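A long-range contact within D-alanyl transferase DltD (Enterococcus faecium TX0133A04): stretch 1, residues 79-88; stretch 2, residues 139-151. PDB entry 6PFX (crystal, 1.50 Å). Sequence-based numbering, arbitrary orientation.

Stretch 1 79-88: SLSQYMMMRS
Stretch 2 139-151: ADRYLARRLLTFS

Leu143 and Leu80 form the apolar centre of this contact between two helices, residues 79-88 and a helix that enters stretch 2 at Ala139. The axes come no nearer than 12.4 Å, and their N-to-C directions differ by 126°, so the helices run obliquely antiparallel and meet through side chains. Register is set by Leu80 and Leu143, whose CA atoms lie 8.2 Å apart; toward the other end, the CA atoms of Arg87 and Asp140 are 11.1 Å apart. Both leucines direct CA-to-CB toward the opposing stretch: Leu80 is t,t (chi1 -164°, chi2 161°), Leu143 t,p (177°, 61°). Leu80 CG packs 4.3 Å from Leu143 CD1, while Leu143 CD2 sits 3.7 Å from Tyr83 CE2, oblique to the ring, and 4.0 Å from Met84 SD. The CA-to-CB bond of Met84 points sideways, but its m,m,m chain brings SD in.

Leu80 also touches residues further along stretch 2: Arg146, Leu147 and Phe150. Leu80 CD2 is 4.4 Å from Leu147 CD2 (Leu147 m,t), and Leu80 CD1 lies 4.3 Å from both Arg146 CB and Phe150 CE2. Phe150 (chi1 -70°, chi2 -76°) is delivered by a type I turn from Leu147 to Phe150, closed by Phe150 N to Leu147 O at 3.1 Å; with phi/psi -102/127 it occupies the N-cap position of the following helix.

At the polar edge, Arg87 (t,p,t, chi4 -113°) donates from NH1 to Asp140 OD1 at 3.2 Å, a salt bridge near the guanidinium plane. The CA-to-CB bond of Asp140 (chi1 -62°, chi2 -45°) points sideways to stretch 1, yet its carboxylate comes nearer. Arg87 NH1 also donates to Tyr83 OH at 2.7 Å, tying the tyrosine (chi1 176°, chi2 80°) to the ion pair. One water completes the link, accepting from Arg87 NH2 at 3.0 Å and donating to Asp140 OD2 at 2.6 Å.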

# COMPACT_ATOMS: atom_id res chain seq x y z
N SER A 79 2.76 -4.18 4.31
CA SER A 79 2.52 -5.28 3.38
C SER A 79 1.68 -6.39 4.00
O SER A 79 0.82 -6.97 3.33
CB SER A 79 3.83 -5.85 2.84
OG SER A 79 4.48 -4.90 2.02
N LEU A 80 1.92 -6.73 5.28
CA LEU A 80 1.18 -7.81 5.92
C LEU A 80 -0.31 -7.50 5.96
O LEU A 80 -1.14 -8.33 5.57
CB LEU A 80 1.74 -8.04 7.32
CG LEU A 80 1.38 -9.34 8.01
CD1 LEU A 80 2.36 -9.58 9.14
CD2 LEU A 80 -0.01 -9.27 8.56
N SER A 81 -0.66 -6.29 6.37
CA SER A 81 -2.07 -5.92 6.43
C SER A 81 -2.70 -5.94 5.05
O SER A 81 -3.82 -6.42 4.86
CB SER A 81 -2.24 -4.54 7.05
OG SER A 81 -1.84 -4.56 8.40
N GLN A 82 -1.99 -5.43 4.04
CA GLN A 82 -2.62 -5.40 2.72
C GLN A 82 -2.68 -6.79 2.09
O GLN A 82 -3.61 -7.08 1.33
CB GLN A 82 -2.00 -4.31 1.87
CG GLN A 82 -2.57 -2.95 2.34
CD GLN A 82 -1.88 -1.72 1.79
OE1 GLN A 82 -2.44 -1.02 0.95
NE2 GLN A 82 -0.70 -1.42 2.31
N TYR A 83 -1.73 -7.67 2.43
CA TYR A 83 -1.88 -9.07 2.06
C TYR A 83 -3.18 -9.65 2.60
O TYR A 83 -3.87 -10.40 1.90
CB TYR A 83 -0.72 -9.92 2.58
CG TYR A 83 -0.90 -11.40 2.30
CD1 TYR A 83 -0.61 -11.91 1.05
CD2 TYR A 83 -1.36 -12.28 3.27
CE1 TYR A 83 -0.77 -13.27 0.77
CE2 TYR A 83 -1.53 -13.64 3.00
CZ TYR A 83 -1.22 -14.13 1.74
OH TYR A 83 -1.38 -15.47 1.44
N MET A 84 -3.51 -9.36 3.86
CA MET A 84 -4.73 -9.91 4.45
C MET A 84 -5.96 -9.39 3.73
O MET A 84 -6.95 -10.11 3.57
CB MET A 84 -4.83 -9.57 5.93
CG MET A 84 -3.70 -10.08 6.78
SD MET A 84 -3.47 -11.84 6.59
CE MET A 84 -5.15 -12.42 6.81
N MET A 85 -5.93 -8.12 3.31
CA MET A 85 -7.03 -7.60 2.51
C MET A 85 -7.14 -8.36 1.20
O MET A 85 -8.23 -8.78 0.80
CB MET A 85 -6.81 -6.11 2.24
CG MET A 85 -6.77 -5.26 3.48
SD MET A 85 -6.56 -3.51 3.09
CE MET A 85 -5.73 -2.97 4.58
N MET A 86 -6.01 -8.54 0.50
CA MET A 86 -6.04 -9.19 -0.80
C MET A 86 -6.53 -10.63 -0.69
O MET A 86 -7.38 -11.07 -1.47
CB MET A 86 -4.64 -9.21 -1.40
CG MET A 86 -4.11 -7.86 -1.79
SD MET A 86 -2.44 -8.06 -2.43
CE MET A 86 -2.03 -6.34 -2.66
N ARG A 87 -5.96 -11.38 0.27
CA ARG A 87 -6.29 -12.79 0.44
C ARG A 87 -7.76 -12.97 0.81
O ARG A 87 -8.41 -13.91 0.33
CB ARG A 87 -5.38 -13.39 1.52
CG ARG A 87 -5.58 -14.89 1.77
CD ARG A 87 -4.93 -15.70 0.67
NE ARG A 87 -5.15 -17.14 0.80
CZ ARG A 87 -4.22 -18.06 1.07
NH1 ARG A 87 -2.94 -17.72 1.26
NH2 ARG A 87 -4.57 -19.34 1.14
N SER A 88 -8.29 -12.10 1.67
CA SER A 88 -9.67 -12.23 2.09
C SER A 88 -10.65 -11.83 0.99
O SER A 88 -11.81 -12.24 1.03
CB SER A 88 -9.93 -11.39 3.35
OG SER A 88 -9.79 -10.00 3.10
N ALA A 139 4.35 -19.44 1.50
CA ALA A 139 3.70 -18.19 1.92
C ALA A 139 2.90 -18.40 3.21
O ALA A 139 2.98 -17.59 4.14
CB ALA A 139 2.80 -17.66 0.82
N ASP A 140 2.14 -19.50 3.28
CA ASP A 140 1.33 -19.76 4.46
C ASP A 140 2.20 -19.98 5.68
O ASP A 140 1.86 -19.55 6.79
CB ASP A 140 0.45 -21.00 4.23
CG ASP A 140 -0.54 -20.83 3.09
OD1 ASP A 140 -1.19 -19.77 2.99
OD2 ASP A 140 -0.69 -21.79 2.29
N ARG A 141 3.33 -20.69 5.50
CA ARG A 141 4.22 -20.96 6.61
C ARG A 141 4.85 -19.67 7.11
O ARG A 141 4.97 -19.46 8.32
CB ARG A 141 5.30 -21.96 6.21
CG ARG A 141 4.76 -23.32 5.79
CD ARG A 141 5.90 -24.30 5.53
NE ARG A 141 6.51 -24.75 6.77
CZ ARG A 141 7.57 -25.55 6.85
NH1 ARG A 141 8.15 -25.99 5.74
NH2 ARG A 141 8.04 -25.91 8.03
N TYR A 142 5.23 -18.78 6.18
CA TYR A 142 5.82 -17.51 6.57
C TYR A 142 4.81 -16.66 7.33
O TYR A 142 5.12 -16.09 8.38
CB TYR A 142 6.34 -16.76 5.34
CG TYR A 142 6.86 -15.40 5.71
CD1 TYR A 142 8.11 -15.24 6.28
CD2 TYR A 142 6.07 -14.27 5.51
CE1 TYR A 142 8.57 -13.99 6.65
CE2 TYR A 142 6.53 -13.01 5.88
CZ TYR A 142 7.78 -12.89 6.44
OH TYR A 142 8.27 -11.66 6.82
N LEU A 143 3.59 -16.54 6.80
CA LEU A 143 2.58 -15.75 7.49
C LEU A 143 2.30 -16.30 8.88
O LEU A 143 2.16 -15.53 9.84
CB LEU A 143 1.30 -15.70 6.67
CG LEU A 143 0.13 -14.96 7.31
CD1 LEU A 143 0.50 -13.52 7.57
CD2 LEU A 143 -1.07 -15.09 6.38
N ALA A 144 2.21 -17.62 9.03
CA ALA A 144 1.97 -18.19 10.35
C ALA A 144 3.11 -17.84 11.30
O ALA A 144 2.87 -17.45 12.45
CB ALA A 144 1.79 -19.70 10.27
N ARG A 145 4.34 -17.93 10.81
CA ARG A 145 5.50 -17.57 11.61
C ARG A 145 5.42 -16.12 12.05
O ARG A 145 5.72 -15.79 13.20
CB ARG A 145 6.78 -17.79 10.79
CG ARG A 145 7.24 -19.23 10.73
CD ARG A 145 8.73 -19.35 10.46
NE ARG A 145 9.18 -18.70 9.23
CZ ARG A 145 9.01 -19.19 8.01
NH1 ARG A 145 8.38 -20.34 7.83
NH2 ARG A 145 9.47 -18.52 6.96
N ARG A 146 5.02 -15.24 11.14
CA ARG A 146 4.95 -13.82 11.49
C ARG A 146 3.84 -13.57 12.50
O ARG A 146 4.05 -12.88 13.50
CB ARG A 146 4.69 -13.00 10.24
CG ARG A 146 5.88 -12.85 9.35
CD ARG A 146 6.90 -11.91 9.97
NE ARG A 146 6.61 -10.50 9.74
CZ ARG A 146 6.83 -9.52 10.62
NH1 ARG A 146 7.31 -9.80 11.82
NH2 ARG A 146 6.55 -8.27 10.30
N LEU A 147 2.65 -14.11 12.24
CA LEU A 147 1.52 -13.85 13.12
C LEU A 147 1.81 -14.31 14.53
O LEU A 147 1.37 -13.65 15.49
CB LEU A 147 0.27 -14.56 12.59
CG LEU A 147 -0.27 -14.00 11.29
CD1 LEU A 147 -1.42 -14.79 10.75
CD2 LEU A 147 -0.73 -12.54 11.46
N LEU A 148 2.56 -15.40 14.69
CA LEU A 148 2.87 -15.94 16.00
C LEU A 148 3.81 -15.06 16.81
O LEU A 148 4.07 -15.39 17.97
CB LEU A 148 3.49 -17.33 15.87
CG LEU A 148 2.51 -18.45 15.56
CD1 LEU A 148 3.24 -19.68 15.09
CD2 LEU A 148 1.66 -18.74 16.78
N THR A 149 4.34 -13.97 16.23
CA THR A 149 5.19 -13.05 16.97
C THR A 149 4.42 -11.88 17.58
O THR A 149 5.00 -11.11 18.36
CB THR A 149 6.36 -12.52 16.11
OG1 THR A 149 5.89 -11.59 15.12
CG2 THR A 149 7.08 -13.68 15.43
N PHE A 150 3.15 -11.74 17.25
CA PHE A 150 2.35 -10.62 17.72
C PHE A 150 1.46 -11.06 18.88
O PHE A 150 0.72 -12.04 18.76
CB PHE A 150 1.49 -10.08 16.58
CG PHE A 150 2.27 -9.38 15.51
CD1 PHE A 150 2.77 -8.11 15.72
CD2 PHE A 150 2.52 -9.99 14.29
CE1 PHE A 150 3.50 -7.45 14.74
CE2 PHE A 150 3.25 -9.34 13.30
CZ PHE A 150 3.73 -8.06 13.53
N SER A 151 1.54 -10.33 19.99
CA SER A 151 0.83 -10.73 21.19
C SER A 151 -0.68 -10.77 20.98
O SER A 151 -1.36 -11.62 21.57
CB SER A 151 1.19 -9.79 22.34
OG SER A 151 2.57 -9.90 22.65
O HOH W 1 -2.56 -21.55 0.55